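Local coordinates for protein acetyltransferase (Bacillus cereus, PDB 1Y9W) that probably transfers an acyl group, most likely acetyl from acetyl-CoA, to an acceptor that is not identified, at residues V33-E38 / G57-Y62; I100-F105 / H134-R139. All blocks are in the same frame, centred on the assembly; numbering follows the deposited sequence.

Contact 1 (V33-E38 / G57-Y62); sequences VKQPME and GTMYFY
The backbones of Glu-38 and Met-59 meet as an antiparallel hydrogen-bonded pair, Met-59 N reaching Glu-38 O at 2.7 Å and Glu-38 N reaching Met-59 O at 3.0 Å. Before Glu-38 and past Met-59 no direct backbone N-H...O bond joins the segments; a water links them, accepting the N-H of Phe-61 and donating to Gln-35 O, and Phe-61 CA rests 3.1 Å from Val-33 O. Gln-35 points its side chain at the other segment, CG anti to the backbone N (chi1 167°). Its CB sits over the centre of one face of the Tyr-62 ring, while the extended chain runs on across the ring, the amide plane 26° from the ring plane. The side chains of Glu-38 and Met-59 lie side by side, pointing the same way, with Met-59 CE 3.9 Å from Glu-38 CD; Glu-38 OE1 makes a salt bridge to Lys-95. Met-37 SD approaches the Tyr-60 ring obliquely, a Met-aromatic contact. Strand 38-45, outermost in this chain's sheet, here begins its antiparallel pairing with 51-60, next to the tight turn through left-handed Phe-61 and Tyr-62 into 63-71, as in the N-terminal strands of the GNAT fold.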
ATOM      1  N   VAL A  33       8.774  15.561   9.730  1.00 36.69           N
ATOM      2  CA  VAL A  33       7.881  14.458   9.363  1.00 35.29           C
ATOM      3  C   VAL A  33       8.623  13.135   9.213  1.00 35.34           C
ATOM      4  O   VAL A  33       8.003  12.086   8.999  1.00 34.56           O
ATOM      5  CB  VAL A  33       7.133  14.742   8.026  1.00 34.72           C
ATOM      6  CG1 VAL A  33       6.307  16.007   8.140  1.00 33.91           C
ATOM      7  CG2 VAL A  33       8.126  14.872   6.883  1.00 33.72           C
ATOM      8  N   LYS A  34       9.947  13.184   9.338  1.00 34.94           N
ATOM      9  CA  LYS A  34      10.766  11.992   9.174  1.00 34.24           C
ATOM     10  C   LYS A  34      10.852  11.033  10.368  1.00 35.42           C
ATOM     11  O   LYS A  34      11.931  10.783  10.921  1.00 35.35           O
ATOM     12  CB  LYS A  34      12.170  12.394   8.701  1.00 33.05           C
ATOM     13  CG  LYS A  34      12.155  13.072   7.327  1.00 31.11           C
ATOM     14  CD  LYS A  34      13.546  13.442   6.833  1.00 29.48           C
ATOM     15  CE  LYS A  34      13.454  14.245   5.547  1.00 28.23           C
ATOM     16  NZ  LYS A  34      14.783  14.627   5.019  1.00 27.62           N
ATOM     17  N   GLN A  35       9.698  10.493  10.753  1.00 35.08           N
ATOM     18  CA  GLN A  35       9.641   9.519  11.829  1.00 35.04           C
ATOM     19  C   GLN A  35      10.383   8.299  11.300  1.00 35.19           C
ATOM     20  O   GLN A  35      10.098   7.826  10.205  1.00 36.59           O
ATOM     21  CB  GLN A  35       8.191   9.134  12.123  1.00 35.18           C
ATOM     22  CG  GLN A  35       8.046   7.904  13.014  1.00 35.34           C
ATOM     23  CD  GLN A  35       6.604   7.423  13.135  1.00 34.85           C
ATOM     24  OE1 GLN A  35       5.856   7.418  12.158  1.00 35.28           O
ATOM     25  NE2 GLN A  35       6.217   6.997  14.330  1.00 33.32           N
ATOM     26  N   PRO A  36      11.368   7.788  12.053  1.00 35.53           N
ATOM     27  CA  PRO A  36      12.091   6.609  11.562  1.00 35.17           C
ATOM     28  C   PRO A  36      11.115   5.442  11.348  1.00 35.27           C
ATOM     29  O   PRO A  36      10.352   5.087  12.251  1.00 33.74           O
ATOM     30  CB  PRO A  36      13.115   6.351  12.670  1.00 35.59           C
ATOM     31  CG  PRO A  36      12.452   6.938  13.897  1.00 35.74           C
ATOM     32  CD  PRO A  36      11.865   8.210  13.372  1.00 34.31           C
ATOM     33  N   MET A  37      11.134   4.856  10.151  1.00 35.81           N
ATOM     34  CA  MET A  37      10.211   3.767   9.848  1.00 36.10           C
ATOM     35  C   MET A  37      10.291   2.640  10.858  1.00 36.52           C
ATOM     36  O   MET A  37      11.368   2.293  11.348  1.00 37.81           O
ATOM     37  CB  MET A  37      10.439   3.212   8.444  1.00 36.72           C
ATOM     38  CG  MET A  37       9.331   2.255   8.015  1.00 38.06           C
ATOM     39  SD  MET A  37       9.414   1.755   6.283  1.00 39.91           S
ATOM     40  CE  MET A  37      10.219   0.136   6.478  1.00 42.38           C
ATOM     41  N   GLU A  38       9.137   2.066  11.165  1.00 35.09           N
ATOM     42  CA  GLU A  38       9.082   0.995  12.136  1.00 33.65           C
ATOM     43  C   GLU A  38       7.843   0.125  11.968  1.00 32.72           C
ATOM     44  O   GLU A  38       6.737   0.626  11.765  1.00 29.92           O
ATOM     45  CB  GLU A  38       9.107   1.589  13.543  1.00 33.64           C
ATOM     46  CG  GLU A  38       8.982   0.559  14.638  1.00 37.71           C
ATOM     47  CD  GLU A  38       8.908   1.176  16.017  1.00 39.41           C
ATOM     48  OE1 GLU A  38       8.689   0.423  16.987  1.00 42.45           O
ATOM     49  OE2 GLU A  38       9.067   2.407  16.136  1.00 40.49           O
ATOM     50  N   GLY A  57       1.247  -3.544  11.465  1.00 17.25           N
ATOM     51  CA  GLY A  57       1.193  -2.274  10.765  1.00 18.48           C
ATOM     52  C   GLY A  57       2.592  -1.710  10.670  1.00 19.72           C
ATOM     53  O   GLY A  57       3.530  -2.288  11.227  1.00 18.24           O
ATOM     54  N   THR A  58       2.747  -0.604   9.949  1.00 20.88           N
ATOM     55  CA  THR A  58       4.057   0.026   9.826  1.00 24.34           C
ATOM     56  C   THR A  58       3.864   1.521  10.037  1.00 24.69           C
ATOM     57  O   THR A  58       2.843   2.089   9.623  1.00 24.97           O
ATOM     58  CB  THR A  58       4.711  -0.198   8.438  1.00 24.52           C
ATOM     59  OG1 THR A  58       4.200   0.761   7.516  1.00 30.53           O
ATOM     60  CG2 THR A  58       4.420  -1.601   7.905  1.00 24.54           C
ATOM     61  N   MET A  59       4.838   2.144  10.696  1.00 23.24           N
ATOM     62  CA  MET A  59       4.788   3.569  10.986  1.00 22.47           C
ATOM     63  C   MET A  59       5.865   4.363  10.244  1.00 23.55           C
ATOM     64  O   MET A  59       6.973   3.875  10.007  1.00 23.49           O
ATOM     65  CB  MET A  59       4.956   3.810  12.490  1.00 19.62           C
ATOM     66  CG  MET A  59       3.852   3.246  13.367  1.00 18.56           C
ATOM     67  SD  MET A  59       4.118   3.622  15.114  1.00 14.94           S
ATOM     68  CE  MET A  59       5.241   2.295  15.497  1.00 20.65           C
ATOM     69  N   TYR A  60       5.515   5.590   9.878  1.00 23.87           N
ATOM     70  CA  TYR A  60       6.423   6.516   9.210  1.00 25.40           C
ATOM     71  C   TYR A  60       5.638   7.789   8.908  1.00 25.57           C
ATOM     72  O   TYR A  60       4.411   7.754   8.877  1.00 25.59           O
ATOM     73  CB  TYR A  60       7.014   5.914   7.930  1.00 26.09           C
ATOM     74  CG  TYR A  60       6.026   5.549   6.849  1.00 26.02           C
ATOM     75  CD1 TYR A  60       5.526   4.255   6.739  1.00 24.89           C
ATOM     76  CD2 TYR A  60       5.636   6.489   5.896  1.00 26.85           C
ATOM     77  CE1 TYR A  60       4.670   3.907   5.697  1.00 23.46           C
ATOM     78  CE2 TYR A  60       4.783   6.150   4.856  1.00 24.02           C
ATOM     79  CZ  TYR A  60       4.309   4.862   4.762  1.00 23.39           C
ATOM     80  OH  TYR A  60       3.486   4.534   3.718  1.00 24.84           O
ATOM     81  N   PHE A  61       6.333   8.908   8.703  1.00 25.06           N
ATOM     82  CA  PHE A  61       5.651  10.179   8.447  1.00 23.85           C
ATOM     83  C   PHE A  61       4.724  10.463   9.616  1.00 23.33           C
ATOM     84  O   PHE A  61       3.785  11.259   9.512  1.00 23.45           O
ATOM     85  CB  PHE A  61       4.817  10.104   7.168  1.00 23.35           C
ATOM     86  CG  PHE A  61       5.622  10.213   5.919  1.00 23.33           C
ATOM     87  CD1 PHE A  61       6.970  10.546   5.973  1.00 21.83           C
ATOM     88  CD2 PHE A  61       5.021  10.038   4.679  1.00 22.68           C
ATOM     89  CE1 PHE A  61       7.709  10.710   4.810  1.00 22.69           C
ATOM     90  CE2 PHE A  61       5.752  10.200   3.506  1.00 23.65           C
ATOM     91  CZ  PHE A  61       7.101  10.539   3.571  1.00 22.49           C
ATOM     92  N   TYR A  62       5.007   9.798  10.728  1.00 22.42           N
ATOM     93  CA  TYR A  62       4.216   9.918  11.944  1.00 23.34           C
ATOM     94  C   TYR A  62       2.759   9.511  11.778  1.00 21.41           C
ATOM     95  O   TYR A  62       1.837  10.237  12.153  1.00 20.16           O
ATOM     96  CB  TYR A  62       4.336  11.325  12.531  1.00 25.82           C
ATOM     97  CG  TYR A  62       5.686  11.531  13.174  1.00 30.83           C
ATOM     98  CD1 TYR A  62       6.075  10.767  14.279  1.00 33.01           C
ATOM     99  CD2 TYR A  62       6.603  12.437  12.643  1.00 32.31           C
ATOM    100  CE1 TYR A  62       7.349  10.899  14.835  1.00 34.89           C
ATOM    101  CE2 TYR A  62       7.882  12.578  13.192  1.00 34.33           C
ATOM    102  CZ  TYR A  62       8.247  11.808  14.284  1.00 34.77           C
ATOM    103  OH  TYR A  62       9.504  11.952  14.824  1.00 36.61           O
TER
HETATM  104  O   HOH W   1       9.355   8.663   7.789  1.00 39.10           O

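Contact 2 (I100-F105 / H134-R139)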
ATOM      1  N   ILE A 100      -4.061   7.321  11.456  1.00 23.74           N
ATOM      2  CA  ILE A 100      -4.045   5.883  11.193  1.00 22.04           C
ATOM      3  C   ILE A 100      -4.754   5.654   9.864  1.00 21.05           C
ATOM      4  O   ILE A 100      -5.861   6.162   9.655  1.00 21.81           O
ATOM      5  CB  ILE A 100      -4.793   5.075  12.268  1.00 21.12           C
ATOM      6  CG1 ILE A 100      -4.216   5.385  13.646  1.00 21.59           C
ATOM      7  CG2 ILE A 100      -4.656   3.581  11.973  1.00 18.78           C
ATOM      8  CD1 ILE A 100      -4.898   4.636  14.774  1.00 25.26           C
ATOM      9  N   LEU A 101      -4.114   4.910   8.967  1.00 18.74           N
ATOM     10  CA  LEU A 101      -4.703   4.611   7.665  1.00 17.61           C
ATOM     11  C   LEU A 101      -4.793   3.107   7.492  1.00 18.41           C
ATOM     12  O   LEU A 101      -3.938   2.367   7.973  1.00 18.44           O
ATOM     13  CB  LEU A 101      -3.847   5.175   6.531  1.00 15.02           C
ATOM     14  CG  LEU A 101      -3.682   6.688   6.427  1.00 15.27           C
ATOM     15  CD1 LEU A 101      -2.617   7.005   5.395  1.00 13.75           C
ATOM     16  CD2 LEU A 101      -5.010   7.321   6.047  1.00 14.76           C
ATOM     17  N   LEU A 102      -5.836   2.664   6.800  1.00 17.85           N
ATOM     18  CA  LEU A 102      -6.044   1.249   6.522  1.00 18.28           C
ATOM     19  C   LEU A 102      -7.119   1.128   5.442  1.00 19.13           C
ATOM     20  O   LEU A 102      -7.897   2.055   5.213  1.00 20.46           O
ATOM     21  CB  LEU A 102      -6.493   0.515   7.792  1.00 15.99           C
ATOM     22  CG  LEU A 102      -7.862   0.873   8.382  1.00 17.00           C
ATOM     23  CD1 LEU A 102      -8.962   0.146   7.630  1.00 16.44           C
ATOM     24  CD2 LEU A 102      -7.915   0.466   9.840  1.00 16.97           C
ATOM     25  N   ASP A 103      -7.141   0.002   4.746  1.00 18.52           N
ATOM     26  CA  ASP A 103      -8.168  -0.211   3.742  1.00 19.22           C
ATOM     27  C   ASP A 103      -8.735  -1.582   4.023  1.00 19.09           C
ATOM     28  O   ASP A 103      -8.091  -2.406   4.676  1.00 18.47           O
ATOM     29  CB  ASP A 103      -7.615  -0.137   2.316  1.00 21.50           C
ATOM     30  CG  ASP A 103      -6.602  -1.218   2.015  1.00 23.46           C
ATOM     31  OD1 ASP A 103      -5.389  -0.922   2.081  1.00 24.87           O
ATOM     32  OD2 ASP A 103      -7.022  -2.358   1.711  1.00 25.63           O
ATOM     33  N   SER A 104      -9.951  -1.817   3.548  1.00 18.38           N
ATOM     34  CA  SER A 104     -10.614  -3.085   3.774  1.00 17.39           C
ATOM     35  C   SER A 104     -11.549  -3.375   2.606  1.00 16.74           C
ATOM     36  O   SER A 104     -12.352  -2.528   2.221  1.00 17.44           O
ATOM     37  CB  SER A 104     -11.411  -3.006   5.082  1.00 17.65           C
ATOM     38  OG  SER A 104     -11.950  -4.260   5.449  1.00 21.99           O
ATOM     39  N   PHE A 105     -11.426  -4.565   2.033  1.00 16.12           N
ATOM     40  CA  PHE A 105     -12.283  -4.973   0.934  1.00 16.04           C
ATOM     41  C   PHE A 105     -13.652  -5.300   1.516  1.00 17.92           C
ATOM     42  O   PHE A 105     -13.783  -5.541   2.717  1.00 19.18           O
ATOM     43  CB  PHE A 105     -11.698  -6.198   0.236  1.00 14.00           C
ATOM     44  CG  PHE A 105     -10.561  -5.877  -0.687  1.00 13.49           C
ATOM     45  CD1 PHE A 105     -10.806  -5.392  -1.965  1.00 13.17           C
ATOM     46  CD2 PHE A 105      -9.245  -6.037  -0.276  1.00 12.30           C
ATOM     47  CE1 PHE A 105      -9.752  -5.071  -2.828  1.00 11.99           C
ATOM     48  CE2 PHE A 105      -8.188  -5.719  -1.130  1.00 13.39           C
ATOM     49  CZ  PHE A 105      -8.445  -5.235  -2.410  1.00 12.17           C
ATOM     50  N   HIS A 134     -12.559  -0.413   0.425  1.00 15.92           N
ATOM     51  CA  HIS A 134     -12.824   0.806   1.174  1.00 16.89           C
ATOM     52  C   HIS A 134     -11.627   1.314   1.963  1.00 17.13           C
ATOM     53  O   HIS A 134     -11.014   0.578   2.729  1.00 16.70           O
ATOM     54  CB  HIS A 134     -14.014   0.570   2.085  1.00 17.26           C
ATOM     55  CG  HIS A 134     -15.197   0.020   1.358  1.00 17.76           C
ATOM     56  ND1 HIS A 134     -15.315  -1.316   1.036  1.00 17.71           N
ATOM     57  CD2 HIS A 134     -16.266   0.637   0.801  1.00 14.43           C
ATOM     58  CE1 HIS A 134     -16.404  -1.496   0.311  1.00 18.02           C
ATOM     59  NE2 HIS A 134     -16.999  -0.327   0.154  1.00 15.99           N
ATOM     60  N   PHE A 135     -11.306   2.586   1.754  1.00 17.20           N
ATOM     61  CA  PHE A 135     -10.174   3.233   2.401  1.00 17.33           C
ATOM     62  C   PHE A 135     -10.606   4.071   3.593  1.00 16.96           C
ATOM     63  O   PHE A 135     -11.415   4.997   3.466  1.00 15.13           O
ATOM     64  CB  PHE A 135      -9.433   4.069   1.362  1.00 17.13           C
ATOM     65  CG  PHE A 135      -8.821   3.236   0.271  1.00 19.01           C
ATOM     66  CD1 PHE A 135      -7.446   3.003   0.238  1.00 18.95           C
ATOM     67  CD2 PHE A 135      -9.632   2.616  -0.682  1.00 18.18           C
ATOM     68  CE1 PHE A 135      -6.884   2.154  -0.734  1.00 19.77           C
ATOM     69  CE2 PHE A 135      -9.084   1.766  -1.656  1.00 18.83           C
ATOM     70  CZ  PHE A 135      -7.711   1.533  -1.682  1.00 19.23           C
ATOM     71  N   PHE A 136     -10.053   3.726   4.753  1.00 16.81           N
ATOM     72  CA  PHE A 136     -10.386   4.393   6.006  1.00 17.28           C
ATOM     73  C   PHE A 136      -9.260   5.208   6.632  1.00 18.96           C
ATOM     74  O   PHE A 136      -8.083   5.017   6.341  1.00 18.38           O
ATOM     75  CB  PHE A 136     -10.855   3.367   7.050  1.00 17.28           C
ATOM     76  CG  PHE A 136     -12.157   2.689   6.711  1.00 18.17           C
ATOM     77  CD1 PHE A 136     -12.174   1.513   5.958  1.00 17.56           C
ATOM     78  CD2 PHE A 136     -13.366   3.219   7.160  1.00 15.97           C
ATOM     79  CE1 PHE A 136     -13.384   0.870   5.655  1.00 18.67           C
ATOM     80  CE2 PHE A 136     -14.579   2.589   6.866  1.00 18.37           C
ATOM     81  CZ  PHE A 136     -14.590   1.411   6.113  1.00 17.34           C
ATOM     82  N   GLU A 137      -9.657   6.127   7.504  1.00 21.12           N
ATOM     83  CA  GLU A 137      -8.726   6.970   8.227  1.00 21.98           C
ATOM     84  C   GLU A 137      -9.343   7.318   9.574  1.00 21.84           C
ATOM     85  O   GLU A 137     -10.561   7.324   9.744  1.00 20.62           O
ATOM     86  CB  GLU A 137      -8.423   8.271   7.472  1.00 22.94           C
ATOM     87  CG  GLU A 137      -9.566   9.274   7.461  1.00 27.70           C
ATOM     88  CD  GLU A 137      -9.077  10.712   7.494  1.00 31.72           C
ATOM     89  OE1 GLU A 137      -8.086  11.017   6.802  1.00 32.45           O
ATOM     90  OE2 GLU A 137      -9.688  11.541   8.205  1.00 35.34           O
ATOM     91  N   LYS A 138      -8.466   7.587  10.529  1.00 23.22           N
ATOM     92  CA  LYS A 138      -8.849   7.983  11.867  1.00 23.99           C
ATOM     93  C   LYS A 138      -7.742   8.918  12.325  1.00 25.60           C
ATOM     94  O   LYS A 138      -6.559   8.564  12.292  1.00 25.50           O
ATOM     95  CB  LYS A 138      -8.941   6.786  12.811  1.00 22.64           C
ATOM     96  CG  LYS A 138      -9.106   7.216  14.257  1.00 22.78           C
ATOM     97  CD  LYS A 138      -9.155   6.054  15.220  1.00 20.55           C
ATOM     98  CE  LYS A 138     -10.527   5.415  15.260  1.00 20.71           C
ATOM     99  NZ  LYS A 138     -10.589   4.391  16.351  1.00 20.99           N
ATOM    100  N   ARG A 139      -8.135  10.123  12.711  1.00 27.04           N
ATOM    101  CA  ARG A 139      -7.195  11.129  13.169  1.00 28.59           C
ATOM    102  C   ARG A 139      -6.994  10.925  14.659  1.00 29.42           C
ATOM    103  O   ARG A 139      -7.962  10.710  15.390  1.00 28.96           O
ATOM    104  CB  ARG A 139      -7.764  12.516  12.882  1.00 28.57           C
ATOM    105  CG  ARG A 139      -7.991  12.764  11.405  1.00 27.19           C
ATOM    106  CD  ARG A 139      -6.673  12.986  10.706  1.00 28.63           C
ATOM    107  NE  ARG A 139      -6.815  13.064   9.258  1.00 28.13           N
ATOM    108  CZ  ARG A 139      -5.878  13.545   8.447  1.00 28.32           C
ATOM    109  NH1 ARG A 139      -4.735  13.997   8.949  1.00 30.03           N
ATOM    110  NH2 ARG A 139      -6.075  13.566   7.135  1.00 26.61           N
TER
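Leu-102 and Phe-136 meet as an antiparallel hydrogen-bonded pair, and on that face Leu-102 CD1 packs 3.8 Å from Phe-136 CB. Chi1 of 66° sets Leu-102 CG between the backbone N and the carbonyl carbon, and chi2 of 81° then places CD1. Phe-136 N reaches Leu-102 O at 2.8 Å, whereas the return bond from Leu-102 N to Phe-136 O is longer, 3.3 Å, with the donor above the carbonyl plane. On the other face Asp-103 CB lies over the Phe-135 ring, offset toward its rim, a CH-pi contact. Ser-104 O takes two donors from His-134: the backbone N at 2.8 Å and, weakly, ND1 at 3.4 Å, the oxygen lying in the imidazole plane. Five consecutive antiparallel bridges, Ile-100/Lys-138 to Ser-104/His-134, pair the strands in the C-terminal half of a GNAT-type sheet. Further out, Gln-133 holds Asp-103 OD2, and Lys-138 NZ bonds His-116 O and Glu-89. Strand 63-71 flanks 99-105 and strand 119-124 flanks 133-139; Tyr-113 and Pro-110 of helix 110-115 pack on the face of Leu-102, Ser-104 and Phe-136, and Tyr-121 of the second subunit meets the Phe-135 ring.

Both contacts belong to one mixed sheet: contact 1 lies where the loop before strand 38-45 runs into its pairing with 51-60, contact 2 joins 99-105 and 133-139, and strand 63-71 runs between. Their centres are about 17 Å apart and their nearest atoms about 7 Å, so they do not touch; Leu-64 bridges them, packing against Met-59 and bonding through its backbone to Leu-101. In GNAT relatives acetyl-CoA binds in the opening where the parallel strands equivalent to 63-71 and 99-105 splay apart, so strand 99-105 of contact 2 probably borders the cofactor cleft. Both also face the second subunit, whose Pro-128 packs on Val-33 and Phe-61 and whose His-127 packs on Leu-101.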